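Local coordinates for uncharacterized conserved protein (Staphylococcus epidermidis, PDB 3FRM) that is of unknown function but carries a GNAT-type acetyltransferase domain, consistent with an acyltransferase, and binds a sodium ion, at residues Y103-A107 / K108-E112; Q122-S126 / N127-D131. All blocks are in the same frame, centred on the assembly; numbering follows the deposited sequence.

Both contacts are turns in which a strand of the same mixed sheet gives way to a helix. In contact 1 the central strand 96-105 runs into the short helix 107-111; in contact 2 the strand 120-123, outermost on its side of the sheet within the chain, leads to helix 129-136. They follow one another along the chain, but their centres lie about 26 Å apart and their nearest atoms about 15 Å, so they do not touch. Contact 2 is the one near the bound sodium ion, about 7 Å from the side chain of Val124; the ion's site comprises Tyr159, Asn160, Asp162 and Ile164. Tyr159 also packs on Ser126 and Ile129.

Contact 1: Y103-A107 / K108-E112; sequences YVIEA and KALKE
The carbonyl oxygen of Ala107 takes two backbone N-H groups of the short helix 107-111. Lys111 N reaches Ala107 O at 3.0 Å, lying in the carbonyl plane, the usual i to i+4 bond of an alpha-helix. Leu110 N comes closer, 2.8 Å from Ala107 O, but from above that plane and at a bent N-H...O angle of 131°, as in a tight i to i+3 turn. One residue earlier Glu106 O receives a weak bond from Ala109 N, and the carboxylate of Glu106 leads away from the helix.

Ile105, the last apolar residue before the turn, packs against the helix with both its branches. Its CG1 stands opposite the backbone N (chi1 -161°), and the extended chain carries Ile105 CD1 to within 3.5 Å of Ala109 CB. Both Leu110 methyls meet the isoleucine, the two side chains crossing at a slant. Leu110 CD1 touches Ile105 CD1 at 3.6 Å and also reaches Ile105 CG2. Leu110 CD2 lies 3.4 Å from Ile105 CG2. Further round the helix the aliphatic part of Lys111 passes alongside Ala107, Lys111 CG being 3.6 Å from Ala107 O, while its NZ makes a weak hydrogen bond to Asn217 O.

Strand 96-105 is paired with strands 221-225 and 241-251, and helix 204-216 touches Ala107 and Leu110. The first helical turn is therefore held mainly by the two bonds to Ala107 O, with a weak one to Glu106 O, while a hydrocarbon contact from Ile105 to Ala109 and Leu110 ties it back to the strand's end.

Contact 2: Q122-S126 / N127-D131; sequences QLVSS and NNIND
Gln122 reaches across to Asn128 with its side-chain oxygen: Asn128 ND2 donates to Gln122 OE1 at 3.2 Å, and the two amide planes lie only 21° apart. The chain of Gln122, extended beyond CG, brings this oxygen close to the amide plane of Asn128, while its NE2 is hydrogen-bonded to Asp120. The other partner of Asn128 ND2 is the main chain of Leu123: Leu123 O accepts from it at 3.2 Å along a nearly straight N-H...O path of 164°; the donor lies above the carbonyl plane of Leu123. Both acceptors are close to the plane of the Asn128 amide, which fixes the rotation of that group.

Val124 lies just past the strand's end, yet still shares backbone hydrogen bonding with Arg166 of strand 165-171, where its side chain packs on Arg166 and Val168. Val124 CB lies 3.3 Å from Asn128 OD1, and the two side chains meet at about a right angle. Ser125 N donates to Asn128 OD1 at 2.7 Å. The amide of Asn128 thus bonds to three residues in the strand and the loop after it. Its chi1 of 60° sets CG between its own backbone N and carbonyl carbon, folding the amide back over the preceding loop. Although Asn128 holds the N-cap position of helix 129-136, its side chain makes no capping bond and serves this strand-to-helix turn instead.

Ser125 O closes the turn, taking Asn128 N at 2.9 Å from above its carbonyl plane and, more weakly, Ile129 N. Beyond it, Ser126 OG makes a weak bond to Asn127 OD1, and Ser126 O lies 3.8 Å from Ile129 CG2.

Contact 1: Y103-A107 / K108-E112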
loop_
_atom_site.group_PDB
_atom_site.type_symbol
_atom_site.label_atom_id
_atom_site.label_comp_id
_atom_site.label_asym_id
_atom_site.label_seq_id
_atom_site.Cartn_x
_atom_site.Cartn_y
_atom_site.Cartn_z
ATOM N N TYR A 103 8.560 -7.011 6.027
ATOM C CA TYR A 103 7.587 -7.458 7.067
ATOM C C TYR A 103 7.977 -8.743 7.751
ATOM O O TYR A 103 8.500 -9.672 7.139
ATOM C CB TYR A 103 6.161 -7.584 6.497
ATOM C CG TYR A 103 5.625 -6.250 6.064
ATOM C CD1 TYR A 103 5.064 -5.375 6.978
ATOM C CD2 TYR A 103 5.808 -5.796 4.763
ATOM C CE1 TYR A 103 4.620 -4.125 6.599
ATOM C CE2 TYR A 103 5.353 -4.550 4.364
ATOM C CZ TYR A 103 4.748 -3.726 5.286
ATOM O OH TYR A 103 4.312 -2.464 4.904
ATOM N N VAL A 104 7.692 -8.814 9.045
ATOM C CA VAL A 104 8.103 -9.969 9.809
ATOM C C VAL A 104 6.957 -10.437 10.677
ATOM O O VAL A 104 6.167 -9.623 11.120
ATOM C CB VAL A 104 9.337 -9.606 10.666
ATOM C CG1 VAL A 104 8.917 -8.882 11.954
ATOM C CG2 VAL A 104 10.082 -10.839 11.066
ATOM N N ILE A 105 6.869 -11.744 10.934
ATOM C CA ILE A 105 5.901 -12.273 11.874
ATOM C C ILE A 105 6.406 -13.568 12.544
ATOM O O ILE A 105 7.230 -14.270 11.973
ATOM C CB ILE A 105 4.524 -12.467 11.222
ATOM C CG1 ILE A 105 3.468 -12.566 12.349
ATOM C CG2 ILE A 105 4.541 -13.693 10.322
ATOM C CD1 ILE A 105 1.981 -12.707 11.924
ATOM N N GLU A 106 5.954 -13.856 13.772
ATOM C CA GLU A 106 6.255 -15.173 14.444
ATOM C C GLU A 106 5.342 -16.235 13.891
ATOM O O GLU A 106 4.188 -15.924 13.656
ATOM C CB GLU A 106 6.103 -15.122 15.996
ATOM C CG GLU A 106 6.108 -13.698 16.559
ATOM C CD GLU A 106 7.023 -13.416 17.792
ATOM O OE1 GLU A 106 7.969 -12.580 17.639
ATOM O OE2 GLU A 106 6.779 -13.949 18.930
ATOM N N ALA A 107 5.842 -17.462 13.673
ATOM C CA ALA A 107 5.038 -18.587 13.121
ATOM C C ALA A 107 3.693 -18.776 13.779
ATOM O O ALA A 107 2.671 -18.849 13.107
ATOM C CB ALA A 107 5.815 -19.914 13.171
ATOM N N LYS A 108 3.701 -18.865 15.111
ATOM C CA LYS A 108 2.499 -19.158 15.876
ATOM C C LYS A 108 1.370 -18.185 15.480
ATOM O O LYS A 108 0.204 -18.568 15.402
ATOM C CB LYS A 108 2.817 -19.109 17.395
ATOM C CG LYS A 108 1.764 -18.467 18.269
ATOM C CD LYS A 108 2.005 -18.791 19.777
ATOM C CE LYS A 108 0.707 -19.053 20.540
ATOM N NZ LYS A 108 1.082 -19.176 21.933
ATOM N N ALA A 109 1.723 -16.934 15.208
ATOM C CA ALA A 109 0.722 -15.920 14.894
ATOM C C ALA A 109 -0.006 -16.272 13.592
ATOM O O ALA A 109 -1.176 -15.974 13.444
ATOM C CB ALA A 109 1.350 -14.526 14.828
ATOM N N LEU A 110 0.684 -16.925 12.668
ATOM C CA LEU A 110 0.081 -17.394 11.419
ATOM C C LEU A 110 -0.649 -18.737 11.619
ATOM O O LEU A 110 -1.640 -19.026 10.927
ATOM C CB LEU A 110 1.171 -17.564 10.360
ATOM C CG LEU A 110 1.523 -16.538 9.269
ATOM C CD1 LEU A 110 0.988 -15.117 9.419
ATOM C CD2 LEU A 110 3.027 -16.512 9.041
ATOM N N LYS A 111 -0.155 -19.578 12.525
ATOM C CA LYS A 111 -0.825 -20.849 12.822
ATOM C C LYS A 111 -2.249 -20.542 13.299
ATOM O O LYS A 111 -3.236 -21.115 12.853
ATOM C CB LYS A 111 -0.098 -21.583 13.962
ATOM C CG LYS A 111 1.288 -22.111 13.640
ATOM C CD LYS A 111 1.901 -22.904 14.831
ATOM C CE LYS A 111 3.410 -23.054 14.563
ATOM N NZ LYS A 111 4.073 -23.962 15.532
ATOM N N GLU A 112 -2.318 -19.625 14.252
ATOM C CA GLU A 112 -3.568 -19.113 14.813
ATOM C C GLU A 112 -4.621 -18.713 13.736
ATOM O O GLU A 112 -5.812 -18.716 14.025
ATOM C CB GLU A 112 -3.217 -17.895 15.681
ATOM C CG GLU A 112 -4.329 -17.414 16.553
ATOM C CD GLU A 112 -5.357 -16.544 15.809
ATOM O OE1 GLU A 112 -5.028 -15.989 14.709
ATOM O OE2 GLU A 112 -6.491 -16.417 16.349
#

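Contact 2: Q122-S126 / N127-D131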
loop_
_atom_site.group_PDB
_atom_site.type_symbol
_atom_site.label_atom_id
_atom_site.label_comp_id
_atom_site.label_asym_id
_atom_site.label_seq_id
_atom_site.Cartn_x
_atom_site.Cartn_y
_atom_site.Cartn_z
ATOM N N GLN A 122 -1.622 -27.897 -1.669
ATOM C CA GLN A 122 -0.731 -28.935 -2.170
ATOM C C GLN A 122 0.635 -28.345 -2.454
ATOM O O GLN A 122 0.731 -27.202 -2.913
ATOM C CB GLN A 122 -1.313 -29.592 -3.450
ATOM C CG GLN A 122 -2.663 -30.307 -3.259
ATOM C CD GLN A 122 -3.308 -30.889 -4.581
ATOM O OE1 GLN A 122 -2.680 -31.009 -5.652
ATOM N NE2 GLN A 122 -4.574 -31.217 -4.488
ATOM N N LEU A 123 1.688 -29.115 -2.187
ATOM C CA LEU A 123 3.028 -28.830 -2.738
ATOM C C LEU A 123 2.967 -28.970 -4.230
ATOM O O LEU A 123 2.334 -29.893 -4.728
ATOM C CB LEU A 123 4.072 -29.809 -2.193
ATOM C CG LEU A 123 4.879 -29.286 -0.996
ATOM C CD1 LEU A 123 4.054 -29.360 0.316
ATOM C CD2 LEU A 123 6.191 -30.075 -0.872
ATOM N N VAL A 124 3.608 -28.087 -4.975
ATOM C CA VAL A 124 3.493 -28.223 -6.430
ATOM C C VAL A 124 4.465 -29.255 -6.994
ATOM O O VAL A 124 5.587 -29.373 -6.547
ATOM C CB VAL A 124 3.548 -26.873 -7.197
ATOM C CG1 VAL A 124 2.784 -25.815 -6.432
ATOM C CG2 VAL A 124 4.969 -26.431 -7.448
ATOM N N SER A 125 4.012 -30.026 -7.960
ATOM C CA SER A 125 4.891 -30.951 -8.619
ATOM C C SER A 125 4.471 -30.948 -10.052
ATOM O O SER A 125 3.544 -30.201 -10.432
ATOM C CB SER A 125 4.697 -32.342 -8.061
ATOM O OG SER A 125 3.332 -32.703 -8.191
ATOM N N SER A 126 5.129 -31.816 -10.830
ATOM C CA SER A 126 4.875 -31.947 -12.255
ATOM C C SER A 126 3.380 -32.122 -12.431
ATOM O O SER A 126 2.837 -31.817 -13.489
ATOM C CB SER A 126 5.612 -33.156 -12.810
ATOM O OG SER A 126 5.073 -34.372 -12.288
ATOM N N ASN A 127 2.716 -32.578 -11.366
ATOM C CA ASN A 127 1.327 -32.994 -11.438
ATOM C C ASN A 127 0.365 -31.851 -11.395
ATOM O O ASN A 127 -0.706 -31.890 -11.981
ATOM C CB ASN A 127 1.011 -33.947 -10.293
ATOM C CG ASN A 127 1.565 -35.347 -10.527
ATOM O OD1 ASN A 127 2.257 -35.616 -11.531
ATOM N ND2 ASN A 127 1.257 -36.251 -9.606
ATOM N N ASN A 128 0.741 -30.820 -10.680
ATOM C CA ASN A 128 -0.137 -29.689 -10.551
ATOM C C ASN A 128 0.507 -28.393 -10.965
ATOM O O ASN A 128 -0.142 -27.376 -10.884
ATOM C CB ASN A 128 -0.728 -29.596 -9.129
ATOM C CG ASN A 128 0.333 -29.444 -8.067
ATOM O OD1 ASN A 128 1.502 -29.155 -8.342
ATOM N ND2 ASN A 128 -0.059 -29.651 -6.856
ATOM N N ILE A 129 1.744 -28.427 -11.469
ATOM C CA ILE A 129 2.481 -27.186 -11.836
ATOM C C ILE A 129 1.716 -26.197 -12.709
ATOM O O ILE A 129 1.947 -24.957 -12.612
ATOM C CB ILE A 129 3.866 -27.471 -12.512
ATOM C CG1 ILE A 129 4.637 -26.178 -12.793
ATOM C CG2 ILE A 129 3.705 -28.176 -13.839
ATOM C CD1 ILE A 129 4.710 -25.168 -11.574
ATOM N N ASN A 130 0.886 -26.727 -13.608
ATOM C CA ASN A 130 0.080 -25.910 -14.517
ATOM C C ASN A 130 -1.041 -25.155 -13.776
ATOM O O ASN A 130 -1.434 -24.058 -14.208
ATOM C CB ASN A 130 -0.510 -26.718 -15.676
ATOM C CG ASN A 130 0.480 -26.924 -16.844
ATOM O OD1 ASN A 130 0.743 -28.057 -17.213
ATOM N ND2 ASN A 130 1.035 -25.837 -17.415
ATOM N N ASP A 131 -1.561 -25.729 -12.685
ATOM C CA ASP A 131 -2.513 -25.030 -11.869
ATOM C C ASP A 131 -1.838 -23.864 -11.179
ATOM O O ASP A 131 -2.459 -22.840 -10.955
ATOM C CB ASP A 131 -3.108 -25.945 -10.773
ATOM C CG ASP A 131 -4.047 -26.996 -11.331
ATOM O OD1 ASP A 131 -4.166 -28.046 -10.661
ATOM O OD2 ASP A 131 -4.656 -26.791 -12.416
#